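Local coordinates for protein Exo-arabinanase (Penicillium chrysogenum, PDB 3A72) that probably releases arabinobiose from the ends of alpha-1,5-linked arabinan chains, as an exo-acting glycoside hydrolase, at residues Phe52-Ser57 with Asn65-Val70; Ile116-Ser121 with Phe130-Ala135; Pro142-Thr147 with Thr202-Met207. All coordinates share one frame; numbering follows the deposited sequence.

Contact 1. Residues Phe52-Ser57 with Asn65-Val70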
# COMPACT_ATOMS: atom_id res chain seq x y z
N PHE A 52 12.20 9.63 -0.07
CA PHE A 52 10.78 9.66 0.30
C PHE A 52 10.51 10.80 1.29
O PHE A 52 11.04 10.78 2.40
CB PHE A 52 10.32 8.35 0.89
CG PHE A 52 10.37 7.17 -0.05
CD1 PHE A 52 9.82 7.23 -1.33
CD2 PHE A 52 10.94 5.97 0.37
CE1 PHE A 52 9.86 6.12 -2.17
CE2 PHE A 52 10.95 4.86 -0.45
CZ PHE A 52 10.41 4.95 -1.72
N PRO A 53 9.71 11.79 0.91
CA PRO A 53 9.38 12.88 1.83
C PRO A 53 8.36 12.40 2.85
O PRO A 53 7.54 11.57 2.55
CB PRO A 53 8.76 13.94 0.92
CG PRO A 53 8.20 13.17 -0.22
CD PRO A 53 9.09 11.96 -0.41
N ILE A 54 8.44 13.00 4.05
CA ILE A 54 7.49 12.67 5.12
C ILE A 54 6.79 13.95 5.49
O ILE A 54 7.43 14.88 6.02
CB ILE A 54 8.19 12.04 6.32
CG1 ILE A 54 9.02 10.83 5.98
CG2 ILE A 54 7.18 11.72 7.42
CD1 ILE A 54 8.25 9.65 5.45
N TYR A 55 5.49 14.04 5.21
CA TYR A 55 4.66 15.21 5.53
C TYR A 55 3.73 14.83 6.65
O TYR A 55 3.17 13.74 6.68
CB TYR A 55 3.88 15.68 4.31
CG TYR A 55 4.65 16.59 3.36
CD1 TYR A 55 5.87 16.23 2.84
CD2 TYR A 55 4.08 17.77 2.93
CE1 TYR A 55 6.52 17.04 1.96
CE2 TYR A 55 4.74 18.60 2.03
CZ TYR A 55 5.97 18.25 1.54
OH TYR A 55 6.60 19.09 0.68
N ARG A 56 3.51 15.76 7.58
CA ARG A 56 2.66 15.55 8.75
C ARG A 56 1.50 16.52 8.78
O ARG A 56 1.64 17.68 8.41
CB ARG A 56 3.48 15.77 10.03
CG ARG A 56 2.68 15.59 11.32
CD ARG A 56 3.58 15.47 12.51
NE ARG A 56 4.30 16.71 12.79
CZ ARG A 56 5.35 16.83 13.57
NH1 ARG A 56 5.87 15.75 14.11
NH2 ARG A 56 5.85 18.07 13.77
N SER A 57 0.36 16.04 9.26
CA SER A 57 -0.77 16.87 9.64
C SER A 57 -1.12 16.63 11.08
O SER A 57 -1.30 15.47 11.50
CB SER A 57 -2.00 16.59 8.75
OG SER A 57 -3.11 17.36 9.23
N ASN A 65 2.77 19.76 6.57
CA ASN A 65 4.11 20.30 6.52
C ASN A 65 5.12 19.19 6.42
O ASN A 65 4.97 18.16 7.09
CB ASN A 65 4.45 21.07 7.83
CG ASN A 65 3.63 22.35 7.93
OD1 ASN A 65 3.99 23.40 7.35
ND2 ASN A 65 2.58 22.30 8.67
N GLU A 66 6.18 19.38 5.65
CA GLU A 66 7.27 18.41 5.61
C GLU A 66 8.01 18.39 6.93
O GLU A 66 8.40 19.46 7.46
CB GLU A 66 8.21 18.79 4.44
CG GLU A 66 9.28 17.69 4.20
CD GLU A 66 10.05 17.86 2.92
OE1 GLU A 66 10.43 18.97 2.63
OE2 GLU A 66 10.32 16.93 2.14
N ILE A 67 8.25 17.20 7.46
CA ILE A 67 9.00 17.05 8.69
C ILE A 67 10.34 16.35 8.53
O ILE A 67 11.23 16.57 9.33
CB ILE A 67 8.18 16.38 9.80
CG1 ILE A 67 7.73 14.95 9.50
CG2 ILE A 67 6.97 17.23 10.15
CD1 ILE A 67 7.27 14.18 10.74
N SER A 68 10.50 15.52 7.51
CA SER A 68 11.77 14.78 7.29
C SER A 68 11.72 14.21 5.88
O SER A 68 10.70 14.28 5.17
CB SER A 68 11.97 13.70 8.31
OG SER A 68 10.97 12.69 8.16
N ARG A 69 12.86 13.64 5.50
CA ARG A 69 13.02 12.88 4.27
C ARG A 69 13.80 11.61 4.55
O ARG A 69 14.76 11.65 5.35
CB ARG A 69 13.76 13.73 3.20
CG ARG A 69 13.00 14.95 2.79
CD ARG A 69 13.89 15.88 1.96
NE ARG A 69 13.11 17.03 1.61
CZ ARG A 69 13.49 18.04 0.87
NH1 ARG A 69 14.70 18.00 0.34
NH2 ARG A 69 12.67 19.04 0.63
N VAL A 70 13.39 10.51 3.93
CA VAL A 70 14.12 9.25 4.07
C VAL A 70 15.00 9.12 2.83
O VAL A 70 14.50 8.98 1.70
CB VAL A 70 13.20 8.06 4.25
CG1 VAL A 70 14.05 6.84 4.69
CG2 VAL A 70 12.10 8.35 5.31
O HOH W 1 1.66 19.97 9.91
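Phe52 and Val70 open an antiparallel pairing, with Phe52 N bonded to Val70 O at 3.0 Å, and the N-to-C directions of the two strand segments differ by 134°. Midway the register slips by one. Ile54 O takes a straight bond from Ile67 N at 2.9 Å and a weak one from Ser68 N at 3.5 Å, so both residues face Ile54 in a classic beta bulge. Beyond it, Arg56 and Asn65 bond in both directions, and a water joins Arg56 O to Asn65 ND2. On one face of the sheet the Tyr55 ring lies across Glu66, whose CB sits over the ring, 3.8 Å from its centroid, in a CH-pi contact. The Glu66 carboxylate is gripped side-on by Arg69 of the same strand, NE to OE2 at 2.8 Å and NH2 to OE1 at 3.0 Å; OE2 also borders Pro53 CB. The other face carries Ile54, Arg56, Ser68 and Val70. Ile67 CG1 occupies the crowded position between backbone N and carbonyl carbon (chi1 63°), which places CG2 beside the backbone N, 3.6 Å above the guanidinium plane of Arg56 and toward its rim; the Arg56 chain is bent at chi3 (67°). Ser68 OG packs on Ile54 CB at 3.4 Å, while its polar needs are met by Gly125 O and Trp128 NE1. At the turn, Ser57 OG bonds Gly61 N and Thr63 O. With the local sequence Ser-Lys-Asp-His-Gly-Lys-Thr-Trp, this marks the hairpin as an Asp-box between the two outer strands of a blade in a sialidase-like six-bladed beta-propeller.

Contact 2. Residues Ile116-Ser121 with Phe130-Ala135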
# COMPACT_ATOMS: atom_id res chain seq x y z
N ILE A 116 14.04 -3.80 -1.74
CA ILE A 116 13.11 -3.36 -0.69
C ILE A 116 13.88 -3.32 0.60
O ILE A 116 14.34 -4.37 1.11
CB ILE A 116 11.88 -4.27 -0.60
CG1 ILE A 116 11.10 -4.27 -1.89
CG2 ILE A 116 11.03 -3.85 0.58
CD1 ILE A 116 10.02 -5.35 -1.96
N VAL A 117 14.04 -2.11 1.12
CA VAL A 117 14.80 -1.80 2.33
C VAL A 117 13.85 -1.30 3.42
O VAL A 117 12.76 -0.81 3.14
CB VAL A 117 15.91 -0.81 2.04
CG1 VAL A 117 16.97 -1.43 1.12
CG2 VAL A 117 15.41 0.53 1.52
N LEU A 118 14.30 -1.44 4.65
CA LEU A 118 13.57 -1.09 5.85
C LEU A 118 14.35 -0.05 6.65
O LEU A 118 15.49 -0.31 7.03
CB LEU A 118 13.28 -2.34 6.72
CG LEU A 118 12.35 -2.10 7.89
CD1 LEU A 118 10.95 -1.83 7.44
CD2 LEU A 118 12.41 -3.30 8.83
N TYR A 119 13.71 1.08 6.92
CA TYR A 119 14.19 2.18 7.75
C TYR A 119 13.27 2.30 8.97
O TYR A 119 12.09 1.99 8.94
CB TYR A 119 14.18 3.52 6.95
CG TYR A 119 15.42 3.64 6.10
CD1 TYR A 119 16.46 4.44 6.48
CD2 TYR A 119 15.58 2.93 4.91
CE1 TYR A 119 17.61 4.57 5.73
CE2 TYR A 119 16.72 3.00 4.15
CZ TYR A 119 17.75 3.82 4.56
OH TYR A 119 18.90 3.84 3.79
N ALA A 120 13.85 2.79 10.08
CA ALA A 120 13.09 2.97 11.32
C ALA A 120 13.36 4.35 11.90
O ALA A 120 14.48 4.90 11.83
CB ALA A 120 13.48 1.94 12.34
N SER A 121 12.33 4.89 12.53
CA SER A 121 12.38 6.11 13.27
C SER A 121 11.85 5.89 14.68
O SER A 121 10.77 5.26 14.86
CB SER A 121 11.48 7.18 12.60
OG SER A 121 11.36 8.34 13.42
N PHE A 130 18.70 3.22 8.75
CA PHE A 130 18.59 1.95 8.01
C PHE A 130 18.58 0.78 9.00
O PHE A 130 19.41 0.76 9.90
CB PHE A 130 19.75 1.82 7.02
CG PHE A 130 19.84 0.45 6.36
CD1 PHE A 130 18.99 0.08 5.38
CD2 PHE A 130 20.82 -0.44 6.76
CE1 PHE A 130 19.05 -1.16 4.83
CE2 PHE A 130 20.90 -1.70 6.19
CZ PHE A 130 20.01 -2.07 5.21
N VAL A 131 17.71 -0.19 8.76
CA VAL A 131 17.65 -1.41 9.56
C VAL A 131 18.08 -2.62 8.78
O VAL A 131 18.99 -3.35 9.25
CB VAL A 131 16.23 -1.62 10.17
CG1 VAL A 131 16.26 -2.86 11.03
CG2 VAL A 131 15.77 -0.42 10.98
N SER A 132 17.47 -2.92 7.63
CA SER A 132 17.83 -4.12 6.90
C SER A 132 17.33 -4.03 5.45
O SER A 132 16.42 -3.26 5.13
CB SER A 132 17.29 -5.34 7.58
OG SER A 132 15.91 -5.27 7.56
N HIS A 133 17.92 -4.90 4.63
CA HIS A 133 17.30 -5.26 3.36
C HIS A 133 16.27 -6.34 3.62
O HIS A 133 16.53 -7.28 4.37
CB HIS A 133 18.32 -5.88 2.42
CG HIS A 133 19.43 -4.96 2.06
ND1 HIS A 133 20.68 -4.75 2.67
CD2 HIS A 133 19.41 -4.15 1.02
CE1 HIS A 133 21.34 -3.81 1.97
NE2 HIS A 133 20.58 -3.42 0.95
N ILE A 134 15.10 -6.22 2.99
CA ILE A 134 14.08 -7.29 3.05
C ILE A 134 14.27 -8.25 1.89
O ILE A 134 14.41 -9.45 2.08
CB ILE A 134 12.66 -6.65 3.06
CG1 ILE A 134 12.52 -5.58 4.15
CG2 ILE A 134 11.63 -7.76 3.20
CD1 ILE A 134 11.14 -5.02 4.38
N ALA A 135 14.28 -7.71 0.66
CA ALA A 135 14.28 -8.54 -0.54
C ALA A 135 14.77 -7.71 -1.70
O ALA A 135 14.34 -6.57 -1.84
CB ALA A 135 12.86 -9.03 -0.84
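Ile116 and Ala135 pair within the outer hairpin of a beta-propeller blade, where antiparallel strands at 159° carry two classic beta bulges. Each bulge gives one carbonyl two N-H donors. Ile116 O accepts Ile134 N at 2.7 Å and, weakly, Ala135 N at 3.4 Å; Leu118 O accepts Val131 N at 2.8 Å and, weakly, Ser132 N at 3.3 Å. The return bonds are single: Ile116 N to Ala135 O, and Leu118 N to Ser132 O at 2.8 Å, the latter arriving almost straight down the carbonyl. The alternate residues Val117 and Tyr119 make their backbone bonds with Gly104 and Leu102 of strand 100-106. Ser132 OG bonds Leu186 O and Trp189 NE1, and Tyr119 OH bonds Thr73 OG1. Ser121 OG bonds Gly125 N within the turn Ser-Gln-Asp-Asp-Gly-Met-Thr-Trp, an Asp-box. Apolar groups fill the rest: Ile134 CD1 reaches Ile116 CG2 and Leu118 CB on one face, and Val131 CG2 meets Ala120 CB at 3.6 Å. On the face of Val117 and Tyr119, Phe130 has CG anti to its backbone N (chi1 171°), and its CA and CB run across one face of the tyrosine ring. Phe130 CA lies 3.8 Å from the Tyr119 ring centroid in a CH-pi contact, and the phenyl turns its edge to the same ring in a T-shaped pair, planes 68° apart, with Phe130 CD1 3.9 Å from Tyr119 CE2.

Contact 3. Residues Pro142-Thr147 with Thr202-Met207. With AHR (alpha-L-arabinofuranose), chain B.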
# COMPACT_ATOMS: atom_id res chain seq x y z
N PRO A 142 7.90 -3.75 -15.26
CA PRO A 142 6.93 -4.85 -15.12
C PRO A 142 6.75 -5.63 -16.40
O PRO A 142 5.65 -5.71 -16.93
CB PRO A 142 5.67 -4.16 -14.66
CG PRO A 142 5.74 -2.85 -15.43
CD PRO A 142 7.23 -2.44 -15.30
N ASN A 143 7.83 -6.19 -16.91
CA ASN A 143 7.83 -7.03 -18.09
C ASN A 143 8.17 -8.45 -17.70
O ASN A 143 9.01 -8.69 -16.85
CB ASN A 143 8.85 -6.54 -19.12
CG ASN A 143 8.48 -5.21 -19.71
OD1 ASN A 143 7.59 -5.11 -20.59
ND2 ASN A 143 9.09 -4.19 -19.32
N ASN A 144 7.49 -9.40 -18.28
CA ASN A 144 7.77 -10.81 -18.03
C ASN A 144 9.21 -11.13 -18.42
O ASN A 144 9.80 -10.57 -19.33
CB ASN A 144 6.80 -11.68 -18.81
CG ASN A 144 5.37 -11.57 -18.32
OD1 ASN A 144 5.11 -11.24 -17.15
ND2 ASN A 144 4.44 -11.91 -19.16
N GLY A 145 9.78 -12.07 -17.65
CA GLY A 145 11.15 -12.50 -17.81
C GLY A 145 12.14 -11.77 -16.97
O GLY A 145 13.22 -12.29 -16.69
N LEU A 146 11.79 -10.53 -16.59
CA LEU A 146 12.60 -9.78 -15.65
C LEU A 146 12.31 -10.29 -14.23
O LEU A 146 11.33 -11.00 -13.97
CB LEU A 146 12.27 -8.30 -15.78
CG LEU A 146 12.44 -7.74 -17.18
CD1 LEU A 146 12.16 -6.23 -17.16
CD2 LEU A 146 13.80 -8.05 -17.74
N THR A 147 13.23 -9.91 -13.29
CA THR A 147 13.14 -10.43 -11.94
C THR A 147 13.01 -9.39 -10.83
O THR A 147 13.52 -9.63 -9.73
CB THR A 147 14.37 -11.33 -11.67
OG1 THR A 147 15.56 -10.55 -11.82
CG2 THR A 147 14.42 -12.53 -12.60
N THR A 202 1.38 -16.08 -18.12
CA THR A 202 1.07 -14.69 -18.32
C THR A 202 0.23 -14.08 -17.20
O THR A 202 0.04 -12.84 -17.23
CB THR A 202 0.39 -14.45 -19.68
OG1 THR A 202 -0.76 -15.29 -19.74
CG2 THR A 202 1.33 -14.76 -20.85
N ASP A 203 -0.23 -14.86 -16.25
CA ASP A 203 -0.90 -14.26 -15.07
C ASP A 203 0.12 -13.46 -14.25
O ASP A 203 1.26 -13.90 -14.01
CB ASP A 203 -1.55 -15.32 -14.22
CG ASP A 203 -2.81 -15.93 -14.79
OD1 ASP A 203 -3.20 -15.58 -15.92
OD2 ASP A 203 -3.42 -16.76 -14.05
N ARG A 204 -0.33 -12.30 -13.80
CA ARG A 204 0.48 -11.39 -12.98
C ARG A 204 -0.41 -10.87 -11.84
O ARG A 204 -0.85 -9.71 -11.83
CB ARG A 204 1.06 -10.21 -13.82
CG ARG A 204 2.05 -10.71 -14.87
CD ARG A 204 2.51 -9.55 -15.81
NE ARG A 204 3.13 -8.49 -15.06
CZ ARG A 204 4.36 -8.47 -14.61
NH1 ARG A 204 5.24 -9.37 -14.99
NH2 ARG A 204 4.70 -7.51 -13.80
N PRO A 205 -0.66 -11.70 -10.82
CA PRO A 205 -1.23 -11.17 -9.58
C PRO A 205 -0.22 -10.19 -8.99
O PRO A 205 1.01 -10.43 -9.06
CB PRO A 205 -1.42 -12.43 -8.75
CG PRO A 205 -0.28 -13.33 -9.17
CD PRO A 205 -0.23 -13.13 -10.67
N GLY A 206 -0.70 -9.12 -8.37
CA GLY A 206 0.19 -8.11 -7.80
C GLY A 206 -0.51 -7.25 -6.79
O GLY A 206 -1.74 -7.17 -6.68
N MET A 207 0.31 -6.47 -6.06
CA MET A 207 -0.08 -5.35 -5.25
C MET A 207 -0.89 -5.76 -4.03
O MET A 207 -2.03 -5.37 -3.84
CB MET A 207 -0.84 -4.30 -6.07
CG MET A 207 -0.07 -3.92 -7.34
SD MET A 207 -0.65 -2.41 -8.17
CE MET A 207 0.11 -1.17 -7.11
O5 AHR B . 5.00 -1.13 -12.06
C5 AHR B . 5.11 -2.31 -11.22
C4 AHR B . 3.93 -3.20 -11.49
O4 AHR B . 2.76 -2.55 -10.97
C3 AHR B . 4.01 -4.54 -10.76
O3 AHR B . 4.69 -5.50 -11.60
C2 AHR B . 2.52 -4.89 -10.56
O2 AHR B . 2.27 -5.63 -9.36
C1 AHR B . 1.80 -3.54 -10.58
O1 AHR B . 0.79 -3.52 -11.62
O HOH W 2 1.59 -11.25 -18.99
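Pro142 and Arg204 meet beside a bound alpha-L-arabinofuranose, and both touch its O3. Arg204 NH2 comes to 3.0 Å from AHR O3, which lies at the edge of the guanidinium and in its plane; Pro142 CB is 3.5 Å from the same oxygen. Along the sugar, Met207 presents its thioether, with SD 3.6 Å from AHR C1, the anomeric carbon. Gly206, with no side chain in the way, brings its CA to 3.6 Å from AHR O2. Glu223, Gln176 and Glu151 also hydrogen-bond the sugar.

The second shell fixes the guanidinium. The Arg204 chain bends at chi3 (59°), and NH1 then donates to Asn144 OD1 at 2.9 Å in a fairly straight bond (158°); the oxygen lies near the guanidinium plane, though the amide itself is turned 40° from it. One face is covered by Pro142 O, 3.7 Å above the plane and over its centre. Gln168 adds a weak bond to NH1. Asn144 is held in turn by a water, which accepts from its ND2 at 2.9 Å and donates to Thr202 O, a carbonyl also bonded to Tyr233 OH. A type II turn from Asn143 to Leu146 carries Asn144 at its second position and Gly145, with positive phi, at its third.

Residues 142-147 are part of the loop between strands 129-137 and 149-157, crossing from one propeller blade to the next, and they lean on the start of strand 204-212. That strand is paired with 218-225 through backbone hydrogen bonds of Arg204 with Gly225 and of Gly206 with Glu223, while Pro142 rests on Trp150 and Met207 on Glu151 of strand 149-157.

Contacts 1 and 2 are equivalent outer hairpins of successive blades, with centres 18 Å apart. They touch through Val70 CG1 and Tyr119 CG at 3.8 Å, and in each case a tryptophan of the following blade meets the serine of a bulge. Contact 3 lies apart, about 8 Å from contact 2 and 13 Å from contact 1 between nearest atoms, on the opposite side of the chain's centre from contact 1. Of the three, only contact 3 holds residues of the sugar pocket: the side chains of Phe52 and Ile116 stay about 9 and 11 Å from a bound arabinofuranose, whereas Pro142 touches both sugar units.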